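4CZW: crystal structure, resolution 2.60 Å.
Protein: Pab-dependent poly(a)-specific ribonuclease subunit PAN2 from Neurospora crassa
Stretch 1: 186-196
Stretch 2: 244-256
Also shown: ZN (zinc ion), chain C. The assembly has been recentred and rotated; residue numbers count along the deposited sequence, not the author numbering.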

ATOM      1  N   TYR A 186       1.794  19.495 -27.236  1.00 68.14           N
ATOM      2  CA  TYR A 186       2.873  20.282 -27.820  1.00 66.89           C
ATOM      3  C   TYR A 186       2.430  21.022 -29.077  1.00 68.32           C
ATOM      4  O   TYR A 186       1.867  20.428 -29.995  1.00 68.35           O
ATOM      5  N   GLN A 187       2.688  22.326 -29.107  1.00 66.15           N
ATOM      6  CA  GLN A 187       2.448  23.124 -30.300  1.00 65.89           C
ATOM      7  C   GLN A 187       3.743  23.283 -31.089  1.00 67.93           C
ATOM      8  O   GLN A 187       4.653  24.001 -30.670  1.00 71.20           O
ATOM      9  N   ILE A 188       3.822  22.604 -32.227  1.00 56.16           N
ATOM     10  CA  ILE A 188       5.006  22.661 -33.073  1.00 62.35           C
ATOM     11  C   ILE A 188       4.807  23.647 -34.218  1.00 64.75           C
ATOM     12  O   ILE A 188       4.054  23.384 -35.156  1.00 64.88           O
ATOM     13  N   LYS A 189       5.485  24.787 -34.134  1.00 61.55           N
ATOM     14  CA  LYS A 189       5.343  25.836 -35.135  1.00 67.25           C
ATOM     15  C   LYS A 189       6.589  25.976 -36.002  1.00 61.26           C
ATOM     16  O   LYS A 189       7.699  26.123 -35.490  1.00 62.11           O
ATOM     17  N   CYS A 190       6.400  25.922 -37.316  1.00 55.90           N
ATOM     18  CA  CYS A 190       7.479  26.204 -38.254  1.00 65.68           C
ATOM     19  C   CYS A 190       7.850  27.677 -38.156  1.00 64.70           C
ATOM     20  O   CYS A 190       6.985  28.545 -38.234  1.00 71.14           O
HETATM   21  N   MSE A 191       9.135  27.962 -37.980  1.00 59.46           N
HETATM   22  CA  MSE A 191       9.579  29.339 -37.794  1.00 67.86           C
HETATM   23  C   MSE A 191       9.742  30.083 -39.117  1.00 72.07           C
HETATM   24  O   MSE A 191      10.235  31.210 -39.144  1.00 71.01           O
ATOM     25  N   HIS A 192       9.324  29.456 -40.213  1.00 73.93           N
ATOM     26  CA  HIS A 192       9.407  30.089 -41.525  1.00 70.21           C
ATOM     27  C   HIS A 192       8.029  30.503 -42.034  1.00 72.63           C
ATOM     28  O   HIS A 192       7.779  31.684 -42.275  1.00 80.84           O
ATOM     29  N   CYS A 193       7.137  29.529 -42.196  1.00 71.19           N
ATOM     30  CA  CYS A 193       5.799  29.795 -42.716  1.00 68.55           C
ATOM     31  C   CYS A 193       4.759  29.876 -41.601  1.00 71.38           C
ATOM     32  O   CYS A 193       3.560  29.966 -41.868  1.00 72.34           O
ATOM     33  N   GLN A 194       5.231  29.834 -40.358  1.00 72.14           N
ATOM     34  CA  GLN A 194       4.387  29.992 -39.172  1.00 72.69           C
ATOM     35  C   GLN A 194       3.258  28.962 -39.088  1.00 71.63           C
ATOM     36  O   GLN A 194       2.233  29.209 -38.454  1.00 67.71           O
ATOM     37  N   HIS A 195       3.455  27.808 -39.718  1.00 66.43           N
ATOM     38  CA  HIS A 195       2.464  26.738 -39.678  1.00 61.80           C
ATOM     39  C   HIS A 195       2.558  25.963 -38.369  1.00 71.94           C
ATOM     40  O   HIS A 195       3.652  25.645 -37.905  1.00 71.22           O
ATOM     41  N   VAL A 196       1.407  25.661 -37.776  1.00 72.59           N
ATOM     42  CA  VAL A 196       1.373  24.950 -36.502  1.00 71.02           C
ATOM     43  C   VAL A 196       0.786  23.547 -36.639  1.00 68.36           C
ATOM     44  O   VAL A 196      -0.172  23.328 -37.382  1.00 68.21           O
ATOM     45  N   TYR A 244      11.147  18.612 -40.444  1.00 55.11           N
ATOM     46  CA  TYR A 244      10.483  18.828 -41.722  1.00 60.48           C
ATOM     47  C   TYR A 244       9.157  19.560 -41.544  1.00 53.87           C
ATOM     48  O   TYR A 244       8.436  19.331 -40.574  1.00 52.98           O
ATOM     49  N   CYS A 245       8.846  20.447 -42.483  1.00 59.76           N
ATOM     50  CA  CYS A 245       7.558  21.130 -42.491  1.00 60.64           C
ATOM     51  C   CYS A 245       6.783  20.780 -43.754  1.00 65.49           C
ATOM     52  O   CYS A 245       7.266  20.984 -44.867  1.00 68.03           O
ATOM     53  N   THR A 246       5.576  20.254 -43.573  1.00 70.32           N
ATOM     54  CA  THR A 246       4.766  19.790 -44.692  1.00 73.79           C
ATOM     55  C   THR A 246       4.287  20.933 -45.583  1.00 72.22           C
ATOM     56  O   THR A 246       4.026  20.734 -46.769  1.00 81.55           O
ATOM     57  N   LYS A 247       4.175  22.130 -45.016  1.00 70.64           N
ATOM     58  CA  LYS A 247       3.663  23.271 -45.768  1.00 72.13           C
ATOM     59  C   LYS A 247       4.695  23.806 -46.759  1.00 77.45           C
ATOM     60  O   LYS A 247       4.451  23.819 -47.965  1.00 85.35           O
ATOM     61  N   CYS A 248       5.844  24.246 -46.253  1.00 73.70           N
ATOM     62  CA  CYS A 248       6.884  24.793 -47.122  1.00 85.82           C
ATOM     63  C   CYS A 248       7.824  23.703 -47.639  1.00 78.37           C
ATOM     64  O   CYS A 248       8.877  23.999 -48.204  1.00 87.85           O
ATOM     65  N   GLN A 249       7.431  22.448 -47.432  1.00 76.30           N
ATOM     66  CA  GLN A 249       8.065  21.295 -48.076  1.00 75.36           C
ATOM     67  C   GLN A 249       9.569  21.163 -47.847  1.00 79.44           C
ATOM     68  O   GLN A 249      10.289  20.682 -48.722  1.00 82.04           O
ATOM     69  N   ARG A 250      10.046  21.579 -46.678  1.00 74.33           N
ATOM     70  CA  ARG A 250      11.466  21.454 -46.363  1.00 74.05           C
ATOM     71  C   ARG A 250      11.736  21.480 -44.864  1.00 66.18           C
ATOM     72  O   ARG A 250      10.863  21.826 -44.068  1.00 64.68           O
ATOM     73  N   TYR A 251      12.957  21.111 -44.489  1.00 58.74           N
ATOM     74  CA  TYR A 251      13.363  21.088 -43.088  1.00 63.08           C
ATOM     75  C   TYR A 251      13.638  22.496 -42.574  1.00 70.04           C
ATOM     76  O   TYR A 251      14.461  23.223 -43.130  1.00 70.18           O
ATOM     77  N   GLN A 252      12.938  22.872 -41.509  1.00 70.31           N
ATOM     78  CA  GLN A 252      13.082  24.198 -40.920  1.00 56.29           C
ATOM     79  C   GLN A 252      13.320  24.106 -39.419  1.00 61.59           C
ATOM     80  O   GLN A 252      13.220  23.030 -38.829  1.00 64.15           O
ATOM     81  N   ASN A 253      13.641  25.241 -38.806  1.00 64.82           N
ATOM     82  CA  ASN A 253      13.673  25.331 -37.353  1.00 61.00           C
ATOM     83  C   ASN A 253      12.248  25.318 -36.813  1.00 60.00           C
ATOM     84  O   ASN A 253      11.410  26.112 -37.238  1.00 58.31           O
ATOM     85  N   LEU A 254      11.970  24.409 -35.885  1.00 60.41           N
ATOM     86  CA  LEU A 254      10.619  24.261 -35.360  1.00 60.11           C
ATOM     87  C   LEU A 254      10.518  24.722 -33.911  1.00 58.91           C
ATOM     88  O   LEU A 254      11.254  24.251 -33.043  1.00 54.43           O
ATOM     89  N   ASP A 255       9.599  25.648 -33.658  1.00 59.16           N
ATOM     90  CA  ASP A 255       9.358  26.152 -32.311  1.00 61.10           C
ATOM     91  C   ASP A 255       8.313  25.299 -31.602  1.00 64.28           C
ATOM     92  O   ASP A 255       7.121  25.376 -31.903  1.00 63.10           O
ATOM     93  N   GLN A 256       8.775  24.490 -30.655  1.00 67.54           N
ATOM     94  CA  GLN A 256       7.918  23.542 -29.956  1.00 65.42           C
ATOM     95  C   GLN A 256       7.714  23.945 -28.500  1.00 68.27           C
ATOM     96  O   GLN A 256       8.664  23.987 -27.720  1.00 69.05           O
TER

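The two stretches meet around a zinc ion held by four cysteines, two from each. Cys 190 SG, Cys 245 SG and Cys 248 SG lie 2.3 Å from ZN and Cys 193 SG lies 2.2 Å away. Cys 190 and Cys 245 reach the metal with chi1 t, Cys 193 and Cys 248 with chi1 p. The Cys 190 thiolate also accepts a hydrogen bond from His 192 N (3.4 Å to SG), which ties the turn to the site.

Around this centre, neighbouring side chains fill the remaining space. The extended, all-t Lys 247 lays its CD 3.6 Å from Cys 193 SG and 3.8 Å from His 195 CB, while Gln 252 (m, m) brings CG within 3.7 Å of Cys 190 SG. The sheet continues the packing: Leu 254 (m, t) spreads its methyls, CD2 4.1 Å from Cys 190 CB and CD1 3.8 Å from Ile 188 CG2. That same CG2 sits 3.7 Å from Gln 256 CG, so the Ile 188 methyl fits between Leu 254 and Gln 256.

On the other face, Lys 189 and Asp 255 touch through CB atoms 4.4 Å apart, and the lysine end leads away. Selenomethionine Met 191 (m, t, p) bends over the Asn 253 to Asp 255 strand, with SE 3.9 Å from Asn 253 CB and CG 3.9 Å from Asp 255 CB.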

ATOM      1  CB  TYR A 186       4.073  19.392 -28.146  1.00 68.68           C
ATOM      2  CG  TYR A 186       4.865  18.958 -26.935  1.00 74.03           C
ATOM      3  CD1 TYR A 186       5.812  19.798 -26.364  1.00 71.51           C
ATOM      4  CD2 TYR A 186       4.671  17.706 -26.366  1.00 74.55           C
ATOM      5  CE1 TYR A 186       6.541  19.406 -25.258  1.00 76.75           C
ATOM      6  CE2 TYR A 186       5.397  17.306 -25.259  1.00 77.68           C
ATOM      7  CZ  TYR A 186       6.329  18.160 -24.709  1.00 84.66           C
ATOM      8  OH  TYR A 186       7.053  17.766 -23.606  1.00 86.35           O
ATOM      9  CB  GLN A 187       1.878  24.496 -29.938  1.00 61.05           C
ATOM     10  CG  GLN A 187       1.784  25.453 -31.117  1.00 67.90           C
ATOM     11  CD  GLN A 187       1.384  26.856 -30.705  1.00 74.85           C
ATOM     12  OE1 GLN A 187       0.382  27.053 -30.018  1.00 80.99           O
ATOM     13  NE2 GLN A 187       2.173  27.841 -31.120  1.00 74.12           N
ATOM     14  CB  ILE A 188       5.354  21.275 -33.642  1.00 58.01           C
ATOM     15  CG1 ILE A 188       5.493  20.257 -32.508  1.00 57.94           C
ATOM     16  CG2 ILE A 188       6.628  21.343 -34.468  1.00 52.67           C
ATOM     17  CD1 ILE A 188       5.815  18.857 -32.978  1.00 63.33           C
ATOM     18  CB  LYS A 189       5.028  27.174 -34.462  1.00 64.75           C
ATOM     19  CG  LYS A 189       4.999  28.357 -35.418  1.00 67.84           C
ATOM     20  CD  LYS A 189       4.818  29.673 -34.678  1.00 66.22           C
ATOM     21  CE  LYS A 189       3.476  29.734 -33.969  1.00 74.99           C
ATOM     22  NZ  LYS A 189       3.261  31.045 -33.295  1.00 83.88           N
ATOM     23  CB  CYS A 190       7.068  25.844 -39.685  1.00 60.58           C
ATOM     24  SG  CYS A 190       8.270  26.305 -40.962  1.00 66.81           S
HETATM   25  CB  MSE A 191      10.892  29.371 -37.009  1.00 57.96           C
HETATM   26  CG  MSE A 191      10.780  28.815 -35.599  1.00 56.67           C
HETATM   27 SE   MSE A 191      12.421  29.031 -34.574  1.00 82.43          SE
HETATM   28  CE  MSE A 191      12.525  30.977 -34.584  1.00 72.07           C
ATOM     29  CB  HIS A 192      10.078  29.155 -42.535  1.00 68.54           C
ATOM     30  CG  HIS A 192      10.394  29.810 -43.844  1.00 78.64           C
ATOM     31  ND1 HIS A 192      11.374  30.770 -43.978  1.00 83.54           N
ATOM     32  CD2 HIS A 192       9.857  29.646 -45.077  1.00 80.89           C
ATOM     33  CE1 HIS A 192      11.429  31.167 -45.238  1.00 88.64           C
ATOM     34  NE2 HIS A 192      10.518  30.501 -45.924  1.00 82.95           N
ATOM     35  CB  CYS A 193       5.394  28.721 -43.728  1.00 74.73           C
ATOM     36  SG  CYS A 193       5.243  27.062 -43.035  1.00 61.53           S
ATOM     37  CB  GLN A 194       3.803  31.407 -39.125  1.00 65.68           C
ATOM     38  CG  GLN A 194       4.832  32.505 -39.341  1.00 72.83           C
ATOM     39  CD  GLN A 194       6.025  32.378 -38.413  1.00 87.43           C
ATOM     40  OE1 GLN A 194       5.872  32.141 -37.215  1.00 80.35           O
ATOM     41  NE2 GLN A 194       7.223  32.532 -38.966  1.00 87.35           N
ATOM     42  CB  HIS A 195       2.645  25.790 -40.865  1.00 64.69           C
ATOM     43  CG  HIS A 195       1.682  24.644 -40.874  1.00 79.73           C
ATOM     44  ND1 HIS A 195       0.320  24.817 -40.993  1.00 82.90           N
ATOM     45  CD2 HIS A 195       1.884  23.308 -40.777  1.00 73.24           C
ATOM     46  CE1 HIS A 195      -0.276  23.638 -40.970  1.00 78.09           C
ATOM     47  NE2 HIS A 195       0.651  22.706 -40.840  1.00 70.18           N
ATOM     48  CB  VAL A 196       0.566  25.731 -35.443  1.00 63.04           C
ATOM     49  CG1 VAL A 196       1.333  26.965 -34.997  1.00 66.59           C
ATOM     50  CG2 VAL A 196      -0.803  26.114 -35.985  1.00 80.81           C
ATOM     51  CB  TYR A 244      10.252  17.494 -42.435  1.00 60.45           C
ATOM     52  CG  TYR A 244       9.834  17.638 -43.882  1.00 61.06           C
ATOM     53  CD1 TYR A 244      10.781  17.803 -44.883  1.00 64.22           C
ATOM     54  CD2 TYR A 244       8.493  17.604 -44.247  1.00 61.97           C
ATOM     55  CE1 TYR A 244      10.409  17.934 -46.207  1.00 67.90           C
ATOM     56  CE2 TYR A 244       8.110  17.734 -45.569  1.00 66.85           C
ATOM     57  CZ  TYR A 244       9.072  17.899 -46.544  1.00 69.58           C
ATOM     58  OH  TYR A 244       8.698  18.029 -47.862  1.00 72.18           O
ATOM     59  CB  CYS A 245       7.739  22.644 -42.388  1.00 52.62           C
ATOM     60  SG  CYS A 245       6.176  23.557 -42.383  1.00 68.35           S
ATOM     61  CB  THR A 246       3.540  18.997 -44.201  1.00 64.37           C
ATOM     62  OG1 THR A 246       2.765  19.812 -43.313  1.00 60.70           O
ATOM     63  CG2 THR A 246       3.980  17.740 -43.469  1.00 59.36           C
ATOM     64  CB  LYS A 247       3.217  24.388 -44.823  1.00 72.63           C
ATOM     65  CG  LYS A 247       2.433  25.491 -45.519  1.00 79.68           C
ATOM     66  CD  LYS A 247       1.968  26.561 -44.546  1.00 94.26           C
ATOM     67  CE  LYS A 247       1.182  27.648 -45.264  1.00 92.28           C
ATOM     68  NZ  LYS A 247       0.784  28.753 -44.349  1.00 99.82           N
ATOM     69  CB  CYS A 248       7.675  25.888 -46.398  1.00 85.74           C
ATOM     70  SG  CYS A 248       8.235  25.480 -44.730  1.00 83.55           S
ATOM     71  CB  GLN A 249       7.793  21.337 -49.583  1.00 80.27           C
ATOM     72  CG  GLN A 249       6.354  21.041 -49.968  1.00 84.87           C
ATOM     73  CD  GLN A 249       6.046  19.557 -49.965  1.00 98.91           C
ATOM     74  OE1 GLN A 249       5.348  19.058 -49.082  1.00 90.34           O
ATOM     75  NE2 GLN A 249       6.563  18.844 -50.958  1.00 98.16           N
ATOM     76  CB  ARG A 250      12.265  22.563 -47.052  1.00 82.69           C
ATOM     77  CG  ARG A 250      11.868  23.969 -46.642  1.00 83.85           C
ATOM     78  CD  ARG A 250      12.771  25.000 -47.299  1.00108.82           C
ATOM     79  NE  ARG A 250      14.171  24.804 -46.934  1.00123.34           N
ATOM     80  CZ  ARG A 250      15.177  25.530 -47.411  1.00137.26           C
ATOM     81  NH1 ARG A 250      14.941  26.505 -48.279  1.00137.40           N
ATOM     82  NH2 ARG A 250      16.420  25.281 -47.021  1.00146.15           N
ATOM     83  CB  TYR A 251      14.600  20.205 -42.905  1.00 57.98           C
ATOM     84  CG  TYR A 251      14.356  18.746 -43.218  1.00 64.71           C
ATOM     85  CD1 TYR A 251      14.456  18.270 -44.520  1.00 58.82           C
ATOM     86  CD2 TYR A 251      14.025  17.846 -42.215  1.00 62.78           C
ATOM     87  CE1 TYR A 251      14.232  16.938 -44.811  1.00 56.41           C
ATOM     88  CE2 TYR A 251      13.799  16.512 -42.497  1.00 58.85           C
ATOM     89  CZ  TYR A 251      13.904  16.063 -43.797  1.00 62.08           C
ATOM     90  OH  TYR A 251      13.682  14.736 -44.084  1.00 61.87           O
ATOM     91  CB  GLN A 252      11.834  25.044 -41.190  1.00 60.03           C
ATOM     92  CG  GLN A 252      11.381  25.082 -42.642  1.00 67.60           C
ATOM     93  CD  GLN A 252      12.154  26.085 -43.478  1.00 63.95           C
ATOM     94  OE1 GLN A 252      13.313  26.388 -43.199  1.00 59.36           O
ATOM     95  NE2 GLN A 252      11.506  26.613 -44.511  1.00 68.57           N
ATOM     96  CB  ASN A 253      14.407  26.593 -36.895  1.00 61.01           C
ATOM     97  CG  ASN A 253      15.907  26.502 -37.093  1.00 63.64           C
ATOM     98  OD1 ASN A 253      16.497  25.428 -36.978  1.00 73.11           O
ATOM     99  ND2 ASN A 253      16.534  27.634 -37.390  1.00 63.70           N
ATOM    100  CB  LEU A 254      10.156  22.808 -35.481  1.00 55.92           C
ATOM    101  CG  LEU A 254      10.195  22.195 -36.883  1.00 59.91           C
ATOM    102  CD1 LEU A 254       9.579  20.804 -36.875  1.00 55.56           C
ATOM    103  CD2 LEU A 254       9.495  23.090 -37.894  1.00 61.14           C
ATOM    104  CB  ASP A 255       8.914  27.614 -32.357  1.00 64.22           C
ATOM    105  CG  ASP A 255       8.558  28.160 -30.988  1.00 68.85           C
ATOM    106  OD1 ASP A 255       9.199  27.758 -29.994  1.00 73.90           O
ATOM    107  OD2 ASP A 255       7.634  28.997 -30.908  1.00 71.01           O
ATOM    108  CB  GLN A 256       8.518  22.139 -30.035  1.00 69.00           C
ATOM    109  CG  GLN A 256       8.804  21.678 -31.454  1.00 80.33           C
ATOM    110  CD  GLN A 256      10.016  20.770 -31.543  1.00 93.53           C
ATOM    111  OE1 GLN A 256      10.619  20.419 -30.530  1.00 96.75           O
ATOM    112  NE2 GLN A 256      10.381  20.390 -32.763  1.00 88.07           N
TER
HETATM  113 ZN    ZN C3095       6.978  25.652 -42.786  1.00 66.24          ZN